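Local coordinates for protein 3',5'-cyclic-nucleotide phosphodiesterase 1 (Saccharomyces cerevisiae, PDB 4OJV) that belongs to the class-II cyclic-nucleotide phosphodiesterases, a family of the metallo-hydrolase clan, and carries a site of two zinc ions, at residues Asp123-His128 with Tyr228-Arg233; Thr154-Pro159 with Lys189-Lys194; Ile298-Glu303 with Glu342-Leu347; Leu320-Thr325 with Gly354-Ser359. All blocks are in the same frame, centred on the assembly; numbering follows the deposited sequence.

Contact 1. Residues Asp123-His128 with Tyr228-Arg233. With ZN (zinc ion), chain D.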
# COMPACT_ATOMS: atom_id res chain seq x y z
N ASP A 123 -0.88 18.79 -6.11
CA ASP A 123 -1.63 19.07 -4.90
C ASP A 123 -2.45 17.84 -4.54
O ASP A 123 -3.11 17.26 -5.40
CB ASP A 123 -2.62 20.24 -5.13
CG ASP A 123 -1.95 21.59 -5.40
OD1 ASP A 123 -1.41 22.22 -4.48
OD2 ASP A 123 -2.04 22.04 -6.55
N TYR A 124 -2.40 17.47 -3.27
CA TYR A 124 -3.29 16.46 -2.70
C TYR A 124 -4.26 17.13 -1.76
O TYR A 124 -3.85 18.00 -0.97
CB TYR A 124 -2.50 15.45 -1.87
CG TYR A 124 -1.55 14.54 -2.60
CD1 TYR A 124 -0.29 14.98 -3.01
CD2 TYR A 124 -1.88 13.21 -2.84
CE1 TYR A 124 0.60 14.13 -3.65
CE2 TYR A 124 -0.99 12.34 -3.47
CZ TYR A 124 0.24 12.82 -3.87
OH TYR A 124 1.14 11.98 -4.48
N TYR A 125 -5.53 16.72 -1.81
CA TYR A 125 -6.53 17.13 -0.83
C TYR A 125 -6.90 15.89 -0.05
O TYR A 125 -7.57 15.00 -0.56
CB TYR A 125 -7.73 17.77 -1.55
CG TYR A 125 -7.34 19.07 -2.21
CD1 TYR A 125 -6.84 19.09 -3.51
CD2 TYR A 125 -7.42 20.28 -1.51
CE1 TYR A 125 -6.45 20.28 -4.10
CE2 TYR A 125 -7.02 21.46 -2.10
CZ TYR A 125 -6.53 21.46 -3.38
OH TYR A 125 -6.14 22.64 -3.98
N ILE A 126 -6.43 15.83 1.19
CA ILE A 126 -6.57 14.62 2.00
C ILE A 126 -7.79 14.76 2.90
O ILE A 126 -8.00 15.81 3.52
CB ILE A 126 -5.28 14.36 2.83
CG1 ILE A 126 -4.05 14.27 1.91
CG2 ILE A 126 -5.42 13.11 3.70
CD1 ILE A 126 -4.09 13.17 0.86
N THR A 127 -8.60 13.70 2.96
CA THR A 127 -9.85 13.76 3.72
C THR A 127 -9.66 13.45 5.20
O THR A 127 -10.30 14.03 6.06
CB THR A 127 -10.92 12.82 3.12
OG1 THR A 127 -10.49 11.45 3.25
CG2 THR A 127 -11.22 13.18 1.66
N HIS A 128 -8.79 12.49 5.48
CA HIS A 128 -8.44 12.11 6.84
C HIS A 128 -7.18 11.29 6.79
O HIS A 128 -6.84 10.76 5.73
CB HIS A 128 -9.59 11.41 7.58
CG HIS A 128 -9.94 10.02 7.06
ND1 HIS A 128 -10.40 9.78 5.80
CD2 HIS A 128 -9.94 8.80 7.71
CE1 HIS A 128 -10.68 8.46 5.67
NE2 HIS A 128 -10.41 7.86 6.85
N TYR A 228 -15.01 17.29 0.06
CA TYR A 228 -14.52 18.38 -0.77
C TYR A 228 -15.45 18.67 -1.92
O TYR A 228 -15.80 17.77 -2.69
CB TYR A 228 -13.15 18.02 -1.35
CG TYR A 228 -12.01 18.04 -0.36
CD1 TYR A 228 -11.44 19.24 0.04
CD2 TYR A 228 -11.48 16.85 0.15
CE1 TYR A 228 -10.38 19.27 0.93
CE2 TYR A 228 -10.42 16.87 1.05
CZ TYR A 228 -9.87 18.09 1.43
OH TYR A 228 -8.82 18.16 2.32
N ILE A 229 -15.84 19.94 -2.05
CA ILE A 229 -16.51 20.42 -3.26
C ILE A 229 -15.46 21.05 -4.17
O ILE A 229 -14.70 21.91 -3.73
CB ILE A 229 -17.61 21.46 -2.97
CG1 ILE A 229 -18.60 20.93 -1.93
CG2 ILE A 229 -18.31 21.88 -4.27
CD1 ILE A 229 -19.64 21.93 -1.49
N PHE A 230 -15.43 20.61 -5.43
CA PHE A 230 -14.63 21.28 -6.46
C PHE A 230 -15.58 21.93 -7.44
O PHE A 230 -16.44 21.26 -8.00
CB PHE A 230 -13.68 20.31 -7.17
CG PHE A 230 -12.63 19.73 -6.27
CD1 PHE A 230 -12.88 18.56 -5.55
CD2 PHE A 230 -11.41 20.38 -6.10
CE1 PHE A 230 -11.91 18.05 -4.70
CE2 PHE A 230 -10.44 19.87 -5.25
CZ PHE A 230 -10.70 18.71 -4.54
N ARG A 231 -15.41 23.24 -7.64
CA ARG A 231 -16.28 24.00 -8.54
C ARG A 231 -15.48 24.64 -9.66
O ARG A 231 -14.54 25.39 -9.40
CB ARG A 231 -17.05 25.07 -7.76
CG ARG A 231 -17.88 26.00 -8.66
CD ARG A 231 -18.84 26.85 -7.86
NE ARG A 231 -18.12 27.69 -6.90
CZ ARG A 231 -18.59 28.05 -5.72
NH1 ARG A 231 -19.80 27.67 -5.32
NH2 ARG A 231 -17.83 28.81 -4.92
N ASP A 232 -15.85 24.32 -10.89
CA ASP A 232 -15.27 25.00 -12.04
C ASP A 232 -15.90 26.39 -12.13
O ASP A 232 -17.11 26.50 -12.30
CB ASP A 232 -15.55 24.23 -13.32
CG ASP A 232 -15.05 24.95 -14.54
OD1 ASP A 232 -13.87 25.31 -14.56
OD2 ASP A 232 -15.86 25.18 -15.46
N ARG A 233 -15.09 27.44 -12.02
CA ARG A 233 -15.66 28.78 -11.96
C ARG A 233 -16.38 29.23 -13.22
O ARG A 233 -17.40 29.92 -13.12
CB ARG A 233 -14.61 29.80 -11.51
CG ARG A 233 -14.36 29.74 -10.01
CD ARG A 233 -13.56 30.94 -9.54
NE ARG A 233 -12.26 31.00 -10.20
CZ ARG A 233 -11.17 30.37 -9.78
NH1 ARG A 233 -11.20 29.62 -8.69
NH2 ARG A 233 -10.03 30.50 -10.45
ZN ZN D . -11.01 5.88 7.53
O HOH W 1 -9.98 4.83 6.32

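Contact 2. Residues Thr154-Pro159 with Lys189-Lys194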
# COMPACT_ATOMS: atom_id res chain seq x y z
N THR A 154 2.20 19.86 -2.68
CA THR A 154 1.54 20.38 -1.49
C THR A 154 0.43 19.43 -1.07
O THR A 154 -0.36 18.96 -1.90
CB THR A 154 0.97 21.79 -1.74
OG1 THR A 154 2.02 22.66 -2.16
CG2 THR A 154 0.35 22.36 -0.47
N ILE A 155 0.39 19.14 0.23
CA ILE A 155 -0.64 18.31 0.84
C ILE A 155 -1.55 19.25 1.63
O ILE A 155 -1.08 19.94 2.55
CB ILE A 155 -0.03 17.27 1.81
CG1 ILE A 155 0.99 16.36 1.11
CG2 ILE A 155 -1.13 16.46 2.47
CD1 ILE A 155 1.92 15.64 2.06
N TRP A 156 -2.82 19.31 1.22
CA TRP A 156 -3.82 20.16 1.85
C TRP A 156 -4.77 19.35 2.68
O TRP A 156 -5.10 18.21 2.33
CB TRP A 156 -4.65 20.86 0.79
CG TRP A 156 -3.89 21.70 -0.19
CD1 TRP A 156 -3.32 21.31 -1.39
CD2 TRP A 156 -3.65 23.14 -0.10
NE1 TRP A 156 -2.75 22.38 -2.03
CE2 TRP A 156 -2.91 23.51 -1.31
CE3 TRP A 156 -3.96 24.12 0.83
CZ2 TRP A 156 -2.50 24.81 -1.55
CZ3 TRP A 156 -3.55 25.44 0.58
CH2 TRP A 156 -2.83 25.77 -0.58
N GLY A 157 -5.28 19.95 3.74
CA GLY A 157 -6.30 19.30 4.56
C GLY A 157 -6.81 20.23 5.63
O GLY A 157 -6.22 21.29 5.87
N LEU A 158 -7.89 19.83 6.27
CA LEU A 158 -8.32 20.49 7.50
C LEU A 158 -7.31 20.17 8.61
O LEU A 158 -6.52 19.23 8.48
CB LEU A 158 -9.73 20.01 7.87
CG LEU A 158 -10.87 20.42 6.92
CD1 LEU A 158 -12.18 19.84 7.43
CD2 LEU A 158 -10.96 21.92 6.73
N PRO A 159 -7.32 20.95 9.71
CA PRO A 159 -6.35 20.69 10.78
C PRO A 159 -6.35 19.26 11.35
O PRO A 159 -5.28 18.75 11.67
CB PRO A 159 -6.75 21.70 11.86
CG PRO A 159 -7.34 22.83 11.08
CD PRO A 159 -8.09 22.19 9.95
N LYS A 189 -0.20 22.11 4.15
CA LYS A 189 -0.94 23.36 4.29
C LYS A 189 -2.37 23.11 4.75
O LYS A 189 -3.05 22.20 4.27
CB LYS A 189 -0.92 24.13 2.97
CG LYS A 189 0.44 24.70 2.62
CD LYS A 189 0.37 25.62 1.42
CE LYS A 189 1.76 26.01 0.95
NZ LYS A 189 1.70 27.03 -0.14
N CYS A 190 -2.81 23.92 5.70
CA CYS A 190 -4.17 23.81 6.22
C CYS A 190 -5.17 24.60 5.41
O CYS A 190 -4.85 25.63 4.80
CB CYS A 190 -4.23 24.25 7.69
SG CYS A 190 -3.75 22.99 8.89
N LEU A 191 -6.40 24.09 5.40
CA LEU A 191 -7.56 24.76 4.84
C LEU A 191 -8.50 25.11 5.98
O LEU A 191 -8.53 24.43 7.01
CB LEU A 191 -8.29 23.83 3.87
CG LEU A 191 -7.54 23.43 2.60
CD1 LEU A 191 -8.24 22.23 1.96
CD2 LEU A 191 -7.43 24.59 1.62
N ASN A 192 -9.28 26.17 5.78
CA ASN A 192 -10.35 26.53 6.70
C ASN A 192 -11.65 25.87 6.27
O ASN A 192 -11.99 25.89 5.09
CB ASN A 192 -10.55 28.05 6.72
CG ASN A 192 -9.35 28.80 7.26
OD1 ASN A 192 -8.73 28.37 8.24
ND2 ASN A 192 -9.02 29.91 6.63
N PRO A 193 -12.39 25.29 7.24
CA PRO A 193 -13.64 24.63 6.89
C PRO A 193 -14.70 25.62 6.38
O PRO A 193 -14.77 26.77 6.86
CB PRO A 193 -14.08 24.00 8.21
CG PRO A 193 -13.46 24.84 9.26
CD PRO A 193 -12.13 25.27 8.69
N LYS A 194 -15.50 25.17 5.42
CA LYS A 194 -16.64 25.93 4.87
C LYS A 194 -16.25 27.14 4.03
O LYS A 194 -17.12 27.87 3.57
CB LYS A 194 -17.61 26.36 5.98
CG LYS A 194 -18.00 25.26 6.95
CD LYS A 194 -19.02 25.76 7.97
CE LYS A 194 -18.94 24.96 9.26
NZ LYS A 194 -19.26 23.52 9.07

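Contact 3. Residues Ile298-Glu303 with Glu342-Leu347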
# COMPACT_ATOMS: atom_id res chain seq x y z
N ILE A 298 -28.70 1.71 3.50
CA ILE A 298 -29.79 2.45 4.12
C ILE A 298 -29.32 3.82 4.60
O ILE A 298 -30.01 4.81 4.41
CB ILE A 298 -30.49 1.64 5.25
CG1 ILE A 298 -31.70 2.40 5.81
CG2 ILE A 298 -29.51 1.25 6.36
CD1 ILE A 298 -32.76 2.72 4.78
N TYR A 299 -28.12 3.89 5.17
CA TYR A 299 -27.60 5.16 5.65
C TYR A 299 -27.23 6.11 4.50
O TYR A 299 -27.51 7.31 4.56
CB TYR A 299 -26.43 4.96 6.61
CG TYR A 299 -26.83 4.21 7.86
CD1 TYR A 299 -27.61 4.82 8.84
CD2 TYR A 299 -26.45 2.89 8.05
CE1 TYR A 299 -27.99 4.13 9.99
CE2 TYR A 299 -26.83 2.19 9.19
CZ TYR A 299 -27.59 2.81 10.15
OH TYR A 299 -27.96 2.12 11.28
N LEU A 300 -26.65 5.57 3.43
CA LEU A 300 -26.33 6.40 2.28
C LEU A 300 -27.63 6.92 1.63
O LEU A 300 -27.74 8.10 1.31
CB LEU A 300 -25.46 5.66 1.27
CG LEU A 300 -25.16 6.45 -0.03
CD1 LEU A 300 -24.56 7.83 0.24
CD2 LEU A 300 -24.24 5.67 -0.95
N ILE A 301 -28.60 6.04 1.43
CA ILE A 301 -29.88 6.47 0.85
C ILE A 301 -30.57 7.50 1.75
O ILE A 301 -31.15 8.47 1.25
CB ILE A 301 -30.79 5.27 0.50
CG1 ILE A 301 -30.22 4.48 -0.70
CG2 ILE A 301 -32.23 5.72 0.21
CD1 ILE A 301 -30.22 5.22 -2.03
N ASN A 302 -30.46 7.35 3.07
CA ASN A 302 -31.03 8.36 3.98
C ASN A 302 -30.39 9.73 3.78
O ASN A 302 -31.09 10.75 3.80
CB ASN A 302 -30.91 7.94 5.44
CG ASN A 302 -31.90 6.85 5.83
OD1 ASN A 302 -32.80 6.51 5.07
ND2 ASN A 302 -31.73 6.30 7.02
N GLU A 303 -29.08 9.75 3.60
CA GLU A 303 -28.37 11.00 3.33
C GLU A 303 -28.80 11.63 2.01
O GLU A 303 -29.08 12.83 1.95
CB GLU A 303 -26.85 10.81 3.38
CG GLU A 303 -26.31 10.46 4.77
CD GLU A 303 -26.73 11.45 5.85
OE1 GLU A 303 -26.79 12.67 5.57
OE2 GLU A 303 -27.00 11.02 7.00
N GLU A 342 -27.11 -3.14 -6.07
CA GLU A 342 -28.50 -3.59 -6.13
C GLU A 342 -29.33 -3.04 -4.99
O GLU A 342 -30.46 -2.60 -5.19
CB GLU A 342 -28.54 -5.10 -6.12
CG GLU A 342 -28.03 -5.71 -7.41
CD GLU A 342 -27.89 -7.21 -7.32
OE1 GLU A 342 -28.08 -7.76 -6.22
OE2 GLU A 342 -27.59 -7.82 -8.36
N GLU A 343 -28.76 -3.06 -3.79
CA GLU A 343 -29.43 -2.55 -2.60
C GLU A 343 -29.69 -1.06 -2.68
O GLU A 343 -30.78 -0.58 -2.35
CB GLU A 343 -28.66 -2.93 -1.33
CG GLU A 343 -28.70 -4.43 -1.06
CD GLU A 343 -27.86 -4.88 0.11
OE1 GLU A 343 -26.97 -4.14 0.58
OE2 GLU A 343 -28.08 -6.02 0.58
N LEU A 344 -28.69 -0.31 -3.15
CA LEU A 344 -28.86 1.13 -3.32
C LEU A 344 -29.93 1.47 -4.36
O LEU A 344 -30.76 2.35 -4.12
CB LEU A 344 -27.53 1.79 -3.71
CG LEU A 344 -26.48 1.91 -2.60
CD1 LEU A 344 -25.14 2.31 -3.19
CD2 LEU A 344 -26.90 2.90 -1.53
N ARG A 345 -29.91 0.77 -5.49
CA ARG A 345 -30.90 1.02 -6.54
C ARG A 345 -32.31 0.68 -6.07
O ARG A 345 -33.26 1.41 -6.36
CB ARG A 345 -30.54 0.26 -7.81
CG ARG A 345 -29.36 0.87 -8.55
CD ARG A 345 -28.97 0.03 -9.75
NE ARG A 345 -27.91 0.68 -10.52
CZ ARG A 345 -27.15 0.07 -11.43
NH1 ARG A 345 -27.32 -1.22 -11.68
NH2 ARG A 345 -26.22 0.75 -12.08
N PHE A 346 -32.43 -0.42 -5.32
CA PHE A 346 -33.72 -0.82 -4.77
C PHE A 346 -34.25 0.22 -3.79
O PHE A 346 -35.41 0.64 -3.87
CB PHE A 346 -33.62 -2.19 -4.09
CG PHE A 346 -34.92 -2.65 -3.46
CD1 PHE A 346 -35.24 -2.28 -2.16
CD2 PHE A 346 -35.81 -3.44 -4.18
CE1 PHE A 346 -36.43 -2.69 -1.58
CE2 PHE A 346 -37.00 -3.86 -3.60
CZ PHE A 346 -37.31 -3.48 -2.30
N LEU A 347 -33.39 0.67 -2.87
CA LEU A 347 -33.79 1.63 -1.86
C LEU A 347 -34.10 3.00 -2.46
O LEU A 347 -35.01 3.69 -2.00
CB LEU A 347 -32.75 1.73 -0.74
CG LEU A 347 -32.63 0.52 0.20
CD1 LEU A 347 -31.35 0.62 1.02
CD2 LEU A 347 -33.85 0.39 1.11

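Contact 4. Residues Leu320-Thr325 with Gly354-Ser359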
# COMPACT_ATOMS: atom_id res chain seq x y z
N LEU A 320 -28.70 12.97 -11.27
CA LEU A 320 -27.52 12.95 -10.40
C LEU A 320 -26.73 11.65 -10.53
O LEU A 320 -27.30 10.57 -10.41
CB LEU A 320 -27.91 13.17 -8.94
CG LEU A 320 -26.77 13.18 -7.92
CD1 LEU A 320 -25.79 14.31 -8.19
CD2 LEU A 320 -27.33 13.26 -6.51
N ASN A 321 -25.42 11.77 -10.75
CA ASN A 321 -24.52 10.62 -10.71
C ASN A 321 -23.94 10.43 -9.32
O ASN A 321 -23.25 11.32 -8.79
CB ASN A 321 -23.42 10.77 -11.75
CG ASN A 321 -23.87 10.34 -13.11
OD1 ASN A 321 -23.98 9.15 -13.39
ND2 ASN A 321 -24.17 11.30 -13.96
N VAL A 322 -24.25 9.29 -8.72
CA VAL A 322 -23.65 8.88 -7.46
C VAL A 322 -22.66 7.77 -7.76
O VAL A 322 -23.03 6.72 -8.29
CB VAL A 322 -24.72 8.42 -6.45
CG1 VAL A 322 -24.09 7.87 -5.18
CG2 VAL A 322 -25.67 9.57 -6.14
N ILE A 323 -21.39 8.04 -7.43
CA ILE A 323 -20.29 7.11 -7.69
C ILE A 323 -19.86 6.57 -6.33
O ILE A 323 -19.35 7.31 -5.50
CB ILE A 323 -19.12 7.83 -8.39
CG1 ILE A 323 -19.58 8.61 -9.63
CG2 ILE A 323 -17.99 6.86 -8.70
CD1 ILE A 323 -20.23 7.76 -10.71
N VAL A 324 -20.11 5.28 -6.11
CA VAL A 324 -19.92 4.65 -4.80
C VAL A 324 -18.48 4.18 -4.67
O VAL A 324 -17.98 3.45 -5.53
CB VAL A 324 -20.89 3.46 -4.66
CG1 VAL A 324 -20.69 2.73 -3.34
CG2 VAL A 324 -22.33 3.94 -4.78
N THR A 325 -17.84 4.59 -3.59
CA THR A 325 -16.43 4.32 -3.36
C THR A 325 -16.22 3.49 -2.10
O THR A 325 -17.15 3.26 -1.32
CB THR A 325 -15.67 5.65 -3.20
OG1 THR A 325 -16.16 6.30 -2.02
CG2 THR A 325 -15.89 6.55 -4.42
N GLY A 354 -36.21 9.49 -7.94
CA GLY A 354 -36.17 9.86 -9.34
C GLY A 354 -35.07 9.17 -10.12
O GLY A 354 -34.60 8.10 -9.74
N ASP A 355 -34.65 9.81 -11.21
CA ASP A 355 -33.70 9.23 -12.15
C ASP A 355 -32.26 9.38 -11.64
O ASP A 355 -31.41 9.99 -12.29
CB ASP A 355 -33.87 9.88 -13.54
CG ASP A 355 -33.05 9.21 -14.62
OD1 ASP A 355 -32.64 8.04 -14.44
OD2 ASP A 355 -32.81 9.86 -15.66
N LEU A 356 -32.03 8.82 -10.46
CA LEU A 356 -30.72 8.79 -9.82
C LEU A 356 -29.88 7.72 -10.49
O LEU A 356 -30.35 6.60 -10.71
CB LEU A 356 -30.93 8.48 -8.34
CG LEU A 356 -29.75 8.49 -7.38
CD1 LEU A 356 -29.12 9.87 -7.32
CD2 LEU A 356 -30.20 8.05 -6.00
N ARG A 357 -28.63 8.05 -10.82
CA ARG A 357 -27.76 7.14 -11.57
C ARG A 357 -26.61 6.71 -10.68
O ARG A 357 -25.73 7.51 -10.34
CB ARG A 357 -27.25 7.81 -12.84
CG ARG A 357 -28.39 8.14 -13.79
CD ARG A 357 -28.08 9.33 -14.66
NE ARG A 357 -29.27 9.69 -15.42
CZ ARG A 357 -29.24 10.27 -16.61
NH1 ARG A 357 -28.07 10.55 -17.19
NH2 ARG A 357 -30.37 10.56 -17.23
N ILE A 358 -26.64 5.44 -10.26
CA ILE A 358 -25.69 4.91 -9.28
C ILE A 358 -24.72 3.97 -9.97
O ILE A 358 -25.13 3.06 -10.70
CB ILE A 358 -26.41 4.21 -8.11
CG1 ILE A 358 -27.54 5.10 -7.55
CG2 ILE A 358 -25.41 3.83 -7.03
CD1 ILE A 358 -28.34 4.46 -6.43
N SER A 359 -23.43 4.20 -9.73
CA SER A 359 -22.36 3.37 -10.27
C SER A 359 -21.36 3.11 -9.17
O SER A 359 -21.21 3.92 -8.25
CB SER A 359 -21.64 4.09 -11.42
OG SER A 359 -22.52 4.40 -12.48
O HOH W 2 -23.47 6.86 -11.97
O HOH W 3 -25.29 10.22 -16.36

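Contact 1. Residues Asp123-His128 with Tyr228-Arg233
Tyr125, Tyr228 and Phe230 form an aromatic cluster between the two beta sheets of a metallo-beta-lactamase-type sandwich. Strand 121-125 belongs to one sheet and strand 222-232 to the other, and large aromatic side chains suit the layer between them because they are long enough to span it.

The rings meet by edge-to-face (T-shaped) stacking, twice over. Phe230 directs its edge, at CZ and CE2, over the face of Tyr125, with the Phe230 and Tyr125 centroids 5.5 Å apart and the planes at 80°. Tyr125 in turn sets an edge toward the face of Tyr228, their centroids 5.7 Å apart. CG anti to the carbonyl carbon (chi1 -67°) turns the Tyr125 ring to both partners.

Aliphatic carbons add to this. Tyr125 CB lies over the Tyr228 face, a CH-pi contact of 3.8 Å from CB to the ring centroid. Thr127 CG2 meets the rim of Tyr228 at CE2, 3.8 Å away and near the ring plane.

The polar part is a single bond across the contact: Tyr228 OH donates to Ile126 O over 2.8 Å, approaching from well above the carbonyl plane. Tyrosine thus fills apolar space and still satisfies a buried carbonyl.

Directly afterwards the chain enters the HxHxDH metal-binding motif. His128 NE2 binds a zinc ion at 2.2 Å, alongside His130, His213 and Asp244. Thr127 is second-shell: His128 ND1 donates to Thr127 OG1 over 3.0 Å, the hydroxyl lying in the imidazole plane and the N-H...O angle reaching 163°.

Contact 2. Residues Thr154-Pro159 with Lys189-Lys194
Trp156 carries two aliphatic groups over one face of its indole: Lys189 CB from the neighbouring strand and Thr154 CG2 from its own. Lys189 CB stands 4.1 Å from the centroid of the Trp156 six-membered ring, a CH-pi contact, and the extended lysine chain runs beside the ring, pointing the same way, until CD reaches Trp156 CH2. At the indole edge, near its plane, lies Cys190 O. Leu191 CD2 approaches Trp156 CE3 obliquely at 3.6 Å. The indole nitrogen NE1 bonds to Asp123 OD1 on the next strand, which helps fix the ring's rotation.

Beneath these side chains strands 153-157 and 186-190 pair in parallel, as the two strands of a beta-alpha-beta crossover through helix 159-169. Lys189 N donates to Ile155 O (2.8 Å), Lys189 O accepts from Gly157 N (3.2 Å), and Leu191 N closes on Gly157 O (2.8 Å). Gly157 is almost fully extended here and brings no side chain to the face where Cys190 lies.

Past the strand, Leu158 takes the N-cap position of the helix. Its CD2 lies 3.5 Å from Leu191 O and 4.0 Å from Pro193 CB, while Pro159, in the first helical turn, meets Cys190 SG.

Contact 3. Residues Ile298-Glu303 with Glu342-Leu347
Leu347, Ile301 and Leu344 bury the most surface where helix 297-311 meets helix 336-350, and the side chains that meet are all aliphatic. Ile301 is wedged between the two leucines, which lie one helical turn apart on their helix and so face the same neighbour. Its CG1, anti to the carbonyl carbon (chi1 -70°), is the atom that touches both: it stands 3.7 Å from Leu347 CB and 3.8 Å from Leu344 CD2. Beyond CG1, Ile301 CD1 lies 3.6 Å from Leu344 O, while the second branch, CG2, rests near Leu347 CB.

Leu347 extends past Ile301, and its CD1 ends against the backbone of Ile298, 3.8 Å from Ile298 N. Leu344 CD2 also meets Leu300 CD2 at 3.9 Å, with the two leucine side chains crossing at about a right angle. Branched aliphatic residues suit these places, since their methyl groups fill the gap between helix backbones whose local axes approach to 9.7 Å at a crossing angle of -41°.

Both helices lie on the same face of the seven-stranded sheet. Pro297, at the start of helix 297-311, also packs on Leu344 and Leu347. Leu344 reaches down to Val324 and Ile358 on the adjoining strands 321-325 and 357-360, while Arg345 NH2 bonds to Ile358 O.

Contact 4. Residues Leu320-Thr325 with Gly354-Ser359
Arg357 O is gripped by Val322 N, which donates to it over 2.8 Å, and more weakly by a water, while Asn321 CA-H also points at it. That water donates to Asn321 OD1 as well (2.7 Å) and is hydrogen-bonded to Ser359 OG, whose other partner is Asp81 N. A second water accepts from Asn321 ND2 and from Arg357 NH1 (2.9 Å to NH1). Asparagine suits this face because its amide offers an acceptor to one water and a donor to the other. The guanidinium is held from another side too: Arg357 NH2 makes a salt bridge with Asp355 OD2 of 3.0 Å, nearly straight at 170°, with the oxygen in the guanidinium plane and met on its syn side but somewhat out of the carboxylate plane.

Three more backbone bonds continue the pairing. Arg357 N donates to Leu320 O, Ser359 N to Val322 O at 2.9 Å, and Val324 N to Ser359 O at 2.8 Å.

The other face of the sheet is aliphatic. Leu320 and Leu356 both hold CG anti to the backbone N (chi1 -180° and -175°), which sends the two CG atoms the same way and lets the side chains lie alongside. Leu356 CD1 reaches Val322 CG2 at 3.7 Å, and Val324 CG2 meets Ile358 CG2 at 3.8 Å. Val324 and Ile358, beta-branched and so suited to extended backbone, touch helix 336-350, as does Leu356. Parallel strands joined through that covering helix form a beta-alpha-beta unit at the edge of the seven-stranded sheet, with strand 357-360 outermost.

From the N terminus, the chain passes through 123-128 and then closes contact 2 (154-159 with 189-194) before 228-233 returns to close contact 1, so the smaller loop lies within the larger. The two touch: Tyr124 O meets Trp156 N across neighbouring strands of the eight-stranded sheet, and contact 1 ties that sheet to the seven-stranded one beside a zinc ion. Contacts 3 and 4 both open after contact 1 has closed, and they cross each other, their segments alternating as helix, strand, helix, strand, with Leu344 packing on Val324. They assemble the far edge of the second sheet, and the centres of contacts 2 and 4 lie about 28 Å apart, on opposite sides of the chain's centre.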